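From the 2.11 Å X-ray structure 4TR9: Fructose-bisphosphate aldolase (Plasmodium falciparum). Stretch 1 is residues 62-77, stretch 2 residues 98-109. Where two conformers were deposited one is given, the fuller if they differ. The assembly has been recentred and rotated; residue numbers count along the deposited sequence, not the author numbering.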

# COMPACT_ATOMS: atom_id res chain seq x y z
N ARG A 62 -41.36 10.16 -18.07
CA ARG A 62 -40.44 9.36 -17.28
C ARG A 62 -41.21 8.42 -16.37
O ARG A 62 -40.85 7.25 -16.22
N ALA A 63 -42.27 8.93 -15.76
CA ALA A 63 -43.14 8.12 -14.92
C ALA A 63 -43.84 7.05 -15.75
O ALA A 63 -43.90 5.89 -15.35
N SER A 64 -44.35 7.44 -16.91
CA SER A 64 -45.06 6.53 -17.80
C SER A 64 -44.16 5.40 -18.29
O SER A 64 -44.58 4.25 -18.36
N TYR A 65 -42.92 5.74 -18.62
CA TYR A 65 -41.99 4.75 -19.15
C TYR A 65 -41.58 3.73 -18.10
O TYR A 65 -41.58 2.53 -18.36
N ARG A 66 -41.23 4.21 -16.91
CA ARG A 66 -40.83 3.33 -15.82
C ARG A 66 -42.02 2.52 -15.32
O ARG A 66 -41.86 1.44 -14.76
N ASP A 67 -43.22 3.04 -15.54
CA ASP A 67 -44.44 2.32 -15.19
C ASP A 67 -44.63 1.15 -16.15
O ASP A 67 -45.11 0.09 -15.76
N LEU A 68 -44.24 1.36 -17.40
CA LEU A 68 -44.32 0.32 -18.42
C LEU A 68 -43.39 -0.83 -18.08
O LEU A 68 -43.73 -2.00 -18.28
N LEU A 69 -42.21 -0.50 -17.57
CA LEU A 69 -41.22 -1.51 -17.22
C LEU A 69 -41.63 -2.30 -15.98
O LEU A 69 -41.68 -3.52 -16.00
N PHE A 70 -41.93 -1.58 -14.90
CA PHE A 70 -42.17 -2.21 -13.61
C PHE A 70 -43.58 -2.79 -13.52
O PHE A 70 -43.85 -3.65 -12.68
N GLY A 71 -44.47 -2.32 -14.39
CA GLY A 71 -45.84 -2.80 -14.40
C GLY A 71 -46.03 -4.01 -15.30
O GLY A 71 -47.15 -4.45 -15.53
N THR A 72 -44.92 -4.54 -15.80
CA THR A 72 -44.96 -5.70 -16.68
C THR A 72 -45.31 -6.97 -15.92
O THR A 72 -44.53 -7.45 -15.09
N LYS A 73 -46.49 -7.52 -16.20
CA LYS A 73 -46.95 -8.73 -15.54
C LYS A 73 -46.11 -9.94 -15.95
O LYS A 73 -46.11 -10.34 -17.12
N GLY A 74 -45.39 -10.51 -14.99
CA GLY A 74 -44.58 -11.69 -15.24
C GLY A 74 -43.10 -11.39 -15.35
O GLY A 74 -42.30 -12.26 -15.70
N LEU A 75 -42.73 -10.15 -15.04
CA LEU A 75 -41.34 -9.72 -15.12
C LEU A 75 -40.49 -10.35 -14.01
O LEU A 75 -39.28 -10.51 -14.16
N GLY A 76 -41.14 -10.70 -12.91
CA GLY A 76 -40.46 -11.24 -11.75
C GLY A 76 -39.84 -12.60 -11.97
O GLY A 76 -39.03 -13.06 -11.17
N LYS A 77 -40.23 -13.26 -13.05
CA LYS A 77 -39.70 -14.58 -13.37
C LYS A 77 -38.25 -14.49 -13.84
O LYS A 77 -37.47 -15.43 -13.66
N PRO A 98 -47.59 3.85 -6.34
CA PRO A 98 -46.15 4.09 -6.30
C PRO A 98 -45.39 3.06 -7.14
O PRO A 98 -45.81 1.91 -7.24
N MET A 99 -44.27 3.48 -7.74
CA MET A 99 -43.46 2.59 -8.56
C MET A 99 -42.89 1.45 -7.73
O MET A 99 -42.66 0.35 -8.24
N VAL A 100 -42.67 1.71 -6.44
CA VAL A 100 -42.15 0.71 -5.53
C VAL A 100 -43.13 -0.46 -5.37
O VAL A 100 -42.72 -1.62 -5.36
N ASN A 101 -44.42 -0.14 -5.26
CA ASN A 101 -45.44 -1.16 -5.09
C ASN A 101 -45.59 -2.06 -6.31
O ASN A 101 -45.96 -3.22 -6.19
N LEU A 102 -45.28 -1.52 -7.49
CA LEU A 102 -45.31 -2.31 -8.71
C LEU A 102 -44.24 -3.40 -8.67
O LEU A 102 -44.44 -4.49 -9.21
N LEU A 103 -43.12 -3.09 -8.03
CA LEU A 103 -42.03 -4.05 -7.90
C LEU A 103 -42.34 -5.08 -6.82
O LEU A 103 -41.98 -6.25 -6.94
N HIS A 104 -43.00 -4.64 -5.75
CA HIS A 104 -43.36 -5.52 -4.64
C HIS A 104 -44.33 -6.61 -5.09
O HIS A 104 -44.24 -7.75 -4.64
N ASN A 105 -45.25 -6.25 -5.98
CA ASN A 105 -46.25 -7.19 -6.47
C ASN A 105 -45.64 -8.23 -7.41
O ASN A 105 -46.18 -9.31 -7.59
N GLU A 106 -44.50 -7.89 -8.00
CA GLU A 106 -43.84 -8.77 -8.95
C GLU A 106 -42.59 -9.42 -8.38
O GLU A 106 -41.72 -9.87 -9.14
N ASN A 107 -42.49 -9.46 -7.06
CA ASN A 107 -41.36 -10.09 -6.37
C ASN A 107 -40.02 -9.46 -6.76
O ASN A 107 -38.98 -10.12 -6.73
N ILE A 108 -40.06 -8.18 -7.12
CA ILE A 108 -38.85 -7.48 -7.55
C ILE A 108 -38.33 -6.56 -6.45
O ILE A 108 -39.06 -5.71 -5.93
N ILE A 109 -37.06 -6.72 -6.10
CA ILE A 109 -36.43 -5.93 -5.05
C ILE A 109 -36.01 -4.55 -5.57
O ILE A 109 -35.25 -4.45 -6.52

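Helices 62-70 and 99-105 run nearly parallel, their N-to-C directions 9° apart and their axes 9.7 Å apart at closest approach. The backbones then draw together: nearest CA-CA distances fall from 6.7 Å at Asp67 and Met99 to 5.7 Å at Gly71 and Leu102 and 5.0 Å at Gly76 and Glu106. Side chains fill the wider end, and at the narrow end Gly76 has no CB to obstruct the approach. The contact buries 589 Å², both sides summed.

At the wide end, Met99 points toward the first helix in an m, m, t rotamer. Its terminal methyl reaches Ala63, with Met99 CE 4.1 Å from Ala63 CB and 3.2 Å from Ala63 O, and also lies 4.0 Å from Asp67 CB.

Phe70, chi1 m, is the main bump from the first stretch, with 97 Å² covered. Phe70 CB meets Leu102 CB at 4.1 Å and Leu103 CD2 at 3.6 Å, while Met99 CB lies at the ring edge, 4.3 Å from Phe70 CD2. Three residues of the second helix thus line the side of the hollow that receives the base of Phe70 and the near part of its ring. Leu102 and Leu103 share the m, t rotamer but leave the backbone differently: Leu102 points toward the first stretch, whereas Leu103 starts sideways and its end comes nearer. Leu102 CD1 packs 3.5 Å from Asp67 OD1 and 4.3 Å from Gly71 N, beside the point where the chain leaves the helix. Water 1 joins the two backbones here, donating to Phe70 O at 2.8 Å and Leu102 O at 2.7 Å.

Beyond the helices, Glu106 points toward the loop of stretch 1, and its m, m rotamer brings the carboxylate to the type II turn from Thr72 to Leu75. Gly74 N donates to Glu106 OE2 (2.7 Å, N-H...acceptor angle 165°) and Gly76 N to Glu106 OE1 (2.9 Å, 151°), so each oxygen receives one amide. Leu75 N is also near, 3.3 Å from Glu106 OE1, but the angle is too poor for a hydrogen bond.

Gly76 forms the tightest backbone fit: its CA lies 3.2 Å from Glu106 O in a CA-H...O contact, with an angle of 135° at the hydrogen. An ideal CB on Gly76 would fall 2.1 Å from Glu106 O, a clash, so the carbonyl of Glu106 occupies space that a CB would need. Ile108 (m, t) completes the packing, with Ile108 CG1 4.2 Å from Gly76 CA and Ile108 CD1 3.8 Å from CD2 of Leu75 (t, p).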

# COMPACT_ATOMS: atom_id res chain seq x y z
CB ARG A 62 -39.50 10.25 -16.46
CG ARG A 62 -38.53 11.07 -17.29
CD ARG A 62 -37.45 11.70 -16.42
NE ARG A 62 -38.01 12.61 -15.43
CZ ARG A 62 -38.16 13.92 -15.63
NH1 ARG A 62 -38.67 14.68 -14.68
NH2 ARG A 62 -37.79 14.46 -16.78
CB ALA A 63 -44.16 8.99 -14.21
CB SER A 64 -45.65 7.29 -18.99
OG SER A 64 -46.54 8.30 -18.57
CB TYR A 65 -40.74 5.43 -19.72
CG TYR A 65 -39.67 4.44 -20.12
CD1 TYR A 65 -39.93 3.47 -21.07
CD2 TYR A 65 -38.41 4.48 -19.54
CE1 TYR A 65 -38.96 2.56 -21.44
CE2 TYR A 65 -37.44 3.58 -19.90
CZ TYR A 65 -37.72 2.62 -20.85
OH TYR A 65 -36.75 1.71 -21.22
CB ARG A 66 -40.22 4.14 -14.67
CG ARG A 66 -38.70 4.04 -14.59
CD ARG A 66 -38.03 4.56 -15.85
NE ARG A 66 -37.89 6.02 -15.83
CZ ARG A 66 -36.79 6.66 -15.45
NH1 ARG A 66 -36.75 7.98 -15.47
NH2 ARG A 66 -35.73 5.97 -15.06
CB ASP A 67 -45.66 3.25 -15.25
CG ASP A 67 -46.97 2.49 -15.19
OD1 ASP A 67 -47.42 2.16 -14.07
OD2 ASP A 67 -47.56 2.24 -16.26
CB LEU A 68 -43.97 0.91 -19.80
CG LEU A 68 -44.01 -0.00 -21.03
CD1 LEU A 68 -44.45 0.80 -22.24
CD2 LEU A 68 -42.65 -0.63 -21.30
CB LEU A 69 -39.85 -0.85 -16.99
CG LEU A 69 -39.22 -0.11 -18.17
CD1 LEU A 69 -37.92 0.56 -17.74
CD2 LEU A 69 -38.99 -1.05 -19.34
CB PHE A 70 -41.94 -1.21 -12.48
CG PHE A 70 -40.62 -0.50 -12.55
CD1 PHE A 70 -39.51 -1.12 -13.11
CD2 PHE A 70 -40.48 0.79 -12.07
CE1 PHE A 70 -38.30 -0.46 -13.19
CE2 PHE A 70 -39.27 1.45 -12.14
CZ PHE A 70 -38.18 0.82 -12.71
CB THR A 72 -43.62 -5.90 -17.41
OG1 THR A 72 -43.31 -4.74 -18.18
CG2 THR A 72 -43.69 -7.11 -18.33
CB LYS A 73 -48.43 -8.98 -15.85
CG LYS A 73 -49.36 -7.94 -15.26
CD LYS A 73 -50.81 -8.20 -15.65
CE LYS A 73 -51.06 -7.89 -17.12
NZ LYS A 73 -50.89 -6.44 -17.42
CB LEU A 75 -41.24 -8.19 -15.05
CG LEU A 75 -39.86 -7.58 -15.29
CD1 LEU A 75 -39.39 -7.85 -16.71
CD2 LEU A 75 -39.87 -6.09 -14.99
CB LYS A 77 -40.56 -15.26 -14.45
CG LYS A 77 -40.17 -16.70 -14.74
CD LYS A 77 -41.09 -17.32 -15.78
CE LYS A 77 -40.70 -18.77 -16.06
NZ LYS A 77 -41.59 -19.40 -17.07
CB PRO A 98 -45.81 3.95 -4.82
CG PRO A 98 -47.08 4.28 -4.11
CD PRO A 98 -48.17 3.75 -4.99
CB MET A 99 -42.33 3.37 -9.23
CG MET A 99 -42.81 4.50 -10.13
SD MET A 99 -43.87 3.90 -11.47
CE MET A 99 -44.37 5.46 -12.20
CB VAL A 100 -41.86 1.32 -4.14
CG1 VAL A 100 -41.39 0.25 -3.17
CG2 VAL A 100 -40.82 2.42 -4.26
CB ASN A 101 -46.79 -0.51 -4.76
CG ASN A 101 -46.82 0.11 -3.37
OD1 ASN A 101 -46.01 -0.25 -2.51
ND2 ASN A 101 -47.75 1.02 -3.15
CB LEU A 102 -45.10 -1.42 -9.94
CG LEU A 102 -46.14 -0.33 -10.19
CD1 LEU A 102 -45.80 0.46 -11.45
CD2 LEU A 102 -47.53 -0.93 -10.30
CB LEU A 103 -40.72 -3.33 -7.57
CG LEU A 103 -40.23 -2.33 -8.62
CD1 LEU A 103 -38.96 -1.64 -8.15
CD2 LEU A 103 -40.01 -3.01 -9.96
CB HIS A 104 -43.98 -4.71 -3.50
CG HIS A 104 -42.99 -3.90 -2.73
ND1 HIS A 104 -43.36 -3.01 -1.74
CD2 HIS A 104 -41.64 -3.85 -2.79
CE1 HIS A 104 -42.28 -2.45 -1.23
NE2 HIS A 104 -41.22 -2.94 -1.85
CB ASN A 105 -47.38 -6.45 -7.17
CG ASN A 105 -48.11 -5.49 -6.25
OD1 ASN A 105 -48.17 -5.70 -5.04
ND2 ASN A 105 -48.66 -4.43 -6.83
CB GLU A 106 -43.50 -8.01 -10.24
CG GLU A 106 -44.60 -8.01 -11.28
CD GLU A 106 -44.77 -9.37 -11.94
OE1 GLU A 106 -43.82 -10.18 -11.88
OE2 GLU A 106 -45.84 -9.61 -12.53
CB ASN A 107 -41.35 -11.60 -6.64
CG ASN A 107 -40.45 -12.37 -5.69
OD1 ASN A 107 -40.18 -11.93 -4.58
ND2 ASN A 107 -39.98 -13.53 -6.14
CB ILE A 108 -39.09 -6.67 -8.83
CG1 ILE A 108 -39.57 -7.58 -9.96
CG2 ILE A 108 -37.83 -5.93 -9.24
CD1 ILE A 108 -39.82 -6.87 -11.27
CB ILE A 109 -35.19 -6.64 -4.48
CG1 ILE A 109 -35.57 -8.03 -3.97
CG2 ILE A 109 -34.57 -5.81 -3.36
CD1 ILE A 109 -34.39 -8.82 -3.44
O HOH W 1 -45.92 -5.00 -11.45